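Acetylxylan esterase (Geobacillus stearothermophilus, PDB 5BN1) removes acetyl side groups from the xylose backbone units of xylan and xylo-oligosaccharides as a serine esterase of the GDSL family. Local coordinates at residues A71-E75 / D76-Q80. The protein carries 1 engineered substitution. Numbering follows the deposited sequence.
Sequences ARWEE and DVIAQ
The carbonyl oxygen W73 O is gripped twice, by V77 N at 2.9 Å and by I78 N at 3.0 Å, where helix 66-78 widens into a pi-type turn. I78 N comes nearly straight at the carbonyl, whereas V77 N sits above its plane; A79 N continues the wider spacing by bonding to E74 O. This helix packs on the parallel sheet of the SGNH-hydrolase fold, and W73 and V77 both reach I12 of strand 8-13. Large and flat, the W73 indole suits this buried seam: branched V77 sets CG2 over the centre of its six-membered ring in a CH-pi contact, 3.6 Å from the centroid, while the longer I78 chain brings CD1 3.7 Å from W73 CD1. The polar NE1 of W73 is satisfied by T124 on helix 110-124. R72, long and extended, carries its charge to the short acid D76 one turn on: NH1 meets OD2 at 2.8 Å on the anti side of the carboxylate, near the guanidinium plane. R72 NH1 also donates to K59 O, tying the helix to a loop. Q80 bends at chi2 (-58°), returning its amide N-H to the backbone: NE2 donates to E75 O at 3.0 Å, with that oxygen close to the amide plane.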
ATOM      1  N   ALA A  71      17.980 -19.808  22.415  1.00 16.23           N
ATOM      2  CA  ALA A  71      18.537 -19.964  21.089  1.00 16.94           C
ATOM      3  C   ALA A  71      19.227 -18.691  20.618  1.00 19.63           C
ATOM      4  O   ALA A  71      20.108 -18.750  19.732  1.00 22.61           O
ATOM      5  CB  ALA A  71      17.443 -20.430  20.128  1.00 18.72           C
ATOM      6  N   ARG A  72      18.852 -17.524  21.127  1.00 17.28           N
ATOM      7  CA  ARG A  72      19.374 -16.227  20.728  1.00 17.27           C
ATOM      8  C   ARG A  72      20.177 -15.489  21.752  1.00 17.48           C
ATOM      9  O   ARG A  72      20.552 -14.344  21.600  1.00 19.11           O
ATOM     10  CB  ARG A  72      18.285 -15.299  20.141  1.00 17.90           C
ATOM     11  CG  ARG A  72      17.217 -14.837  21.118  1.00 17.71           C
ATOM     12  CD  ARG A  72      16.044 -14.285  20.346  1.00 17.71           C
ATOM     13  NE  ARG A  72      14.976 -13.805  21.214  1.00 15.33           N
ATOM     14  CZ  ARG A  72      14.871 -12.562  21.719  1.00 15.07           C
ATOM     15  NH1 ARG A  72      15.838 -11.635  21.541  1.00 16.44           N
ATOM     16  NH2 ARG A  72      13.857 -12.206  22.527  1.00 15.71           N
ATOM     17  N   TRP A  73      20.479 -16.147  22.852  1.00 16.83           N
ATOM     18  CA  TRP A  73      21.022 -15.516  24.030  1.00 17.17           C
ATOM     19  C   TRP A  73      22.453 -14.969  23.721  1.00 18.16           C
ATOM     20  O   TRP A  73      22.804 -13.885  24.162  1.00 18.60           O
ATOM     21  CB  TRP A  73      21.089 -16.499  25.233  1.00 17.05           C
ATOM     22  CG  TRP A  73      21.255 -15.797  26.496  1.00 17.31           C
ATOM     23  CD1 TRP A  73      22.396 -15.664  27.283  1.00 16.91           C
ATOM     24  CD2 TRP A  73      20.226 -15.155  27.221  1.00 16.30           C
ATOM     25  NE1 TRP A  73      22.098 -14.960  28.392  1.00 16.17           N
ATOM     26  CE2 TRP A  73      20.747 -14.687  28.430  1.00 16.95           C
ATOM     27  CE3 TRP A  73      18.828 -14.965  26.965  1.00 15.81           C
ATOM     28  CZ2 TRP A  73      20.014 -14.020  29.346  1.00 16.21           C
ATOM     29  CZ3 TRP A  73      18.095 -14.342  27.885  1.00 15.97           C
ATOM     30  CH2 TRP A  73      18.648 -13.830  29.060  1.00 17.01           C
ATOM     31  N   GLU A  74      23.250 -15.746  23.003  1.00 20.68           N
ATOM     32  CA  GLU A  74      24.603 -15.282  22.778  1.00 23.73           C
ATOM     33  C   GLU A  74      24.618 -13.987  21.975  1.00 20.13           C
ATOM     34  O   GLU A  74      25.332 -13.053  22.353  1.00 25.45           O
ATOM     35  CB  GLU A  74      25.373 -16.361  21.979  1.00 26.34           C
ATOM     36  CG  GLU A  74      26.848 -16.062  21.726  1.00 32.86           C
ATOM     37  CD  GLU A  74      27.665 -15.756  22.965  1.00 37.87           C
ATOM     38  OE1 GLU A  74      28.487 -14.790  22.834  1.00 48.65           O
ATOM     39  OE2 GLU A  74      27.487 -16.442  24.033  1.00 38.17           O
ATOM     40  N   GLU A  75      23.885 -13.958  20.891  1.00 21.48           N
ATOM     41  CA  GLU A  75      23.852 -12.804  20.038  1.00 22.88           C
ATOM     42  C   GLU A  75      23.103 -11.649  20.664  1.00 23.47           C
ATOM     43  O   GLU A  75      23.495 -10.492  20.618  1.00 23.93           O
ATOM     44  CB  GLU A  75      23.375 -13.216  18.681  1.00 31.67           C
ATOM     45  CG  GLU A  75      22.788 -12.203  17.729  1.00 48.13           C
ATOM     46  CD  GLU A  75      21.784 -12.930  16.789  1.00 67.98           C
ATOM     47  OE1 GLU A  75      20.581 -13.192  17.179  1.00 65.35           O
ATOM     48  OE2 GLU A  75      22.240 -13.292  15.666  1.00 76.03           O
ATOM     49  N   ASP A  76      21.951 -11.944  21.269  1.00 20.89           N
ATOM     50  CA  ASP A  76      21.085 -10.837  21.725  1.00 18.85           C
ATOM     51  C   ASP A  76      21.241 -10.354  23.124  1.00 20.09           C
ATOM     52  O   ASP A  76      20.788  -9.244  23.480  1.00 20.20           O
ATOM     53  CB  ASP A  76      19.561 -11.203  21.523  1.00 18.49           C
ATOM     54  CG  ASP A  76      19.157 -11.247  20.089  1.00 23.66           C
ATOM     55  OD1 ASP A  76      19.949 -10.857  19.145  1.00 25.41           O
ATOM     56  OD2 ASP A  76      18.016 -11.657  19.755  1.00 20.90           O
ATOM     57  N   VAL A  77      22.009 -11.085  23.948  1.00 19.19           N
ATOM     58  CA  VAL A  77      22.290 -10.668  25.265  1.00 17.39           C
ATOM     59  C   VAL A  77      23.817 -10.562  25.446  1.00 18.96           C
ATOM     60  O   VAL A  77      24.329  -9.483  25.638  1.00 22.81           O
ATOM     61  CB  VAL A  77      21.686 -11.562  26.344  1.00 17.70           C
ATOM     62  CG1 VAL A  77      21.981 -11.143  27.711  1.00 17.32           C
ATOM     63  CG2 VAL A  77      20.129 -11.621  26.153  1.00 19.13           C
ATOM     64  N   ILE A  78      24.469 -11.721  25.442  1.00 19.68           N
ATOM     65  CA  ILE A  78      25.926 -11.711  25.809  1.00 20.82           C
ATOM     66  C   ILE A  78      26.724 -10.783  24.970  1.00 21.36           C
ATOM     67  O   ILE A  78      27.474  -9.962  25.539  1.00 24.24           O
ATOM     68  CB  ILE A  78      26.491 -13.174  25.734  1.00 22.80           C
ATOM     69  CG1 ILE A  78      25.744 -14.119  26.651  1.00 21.56           C
ATOM     70  CG2 ILE A  78      27.986 -13.109  26.188  1.00 26.97           C
ATOM     71  CD1 ILE A  78      25.512 -13.744  27.994  1.00 24.50           C
ATOM     72  N   ALA A  79      26.554 -10.806  23.683  1.00 21.71           N
ATOM     73  CA  ALA A  79      27.357 -10.049  22.739  1.00 22.49           C
ATOM     74  C   ALA A  79      27.060  -8.532  22.841  1.00 25.07           C
ATOM     75  O   ALA A  79      27.855  -7.739  22.362  1.00 27.19           O
ATOM     76  CB  ALA A  79      27.155 -10.572  21.374  1.00 23.75           C
ATOM     77  N   GLN A  80      25.941  -8.139  23.470  1.00 22.12           N
ATOM     78  CA  GLN A  80      25.601  -6.720  23.721  1.00 23.43           C
ATOM     79  C   GLN A  80      26.289  -6.111  24.884  1.00 21.78           C
ATOM     80  O   GLN A  80      26.162  -4.922  25.186  1.00 26.65           O
ATOM     81  CB  GLN A  80      24.061  -6.586  23.940  1.00 23.23           C
ATOM     82  CG  GLN A  80      23.264  -7.200  22.836  1.00 24.25           C
ATOM     83  CD  GLN A  80      23.532  -6.664  21.422  1.00 32.73           C
ATOM     84  OE1 GLN A  80      23.705  -5.473  21.228  1.00 33.44           O
ATOM     85  NE2 GLN A  80      23.552  -7.545  20.438  1.00 32.13           N
TER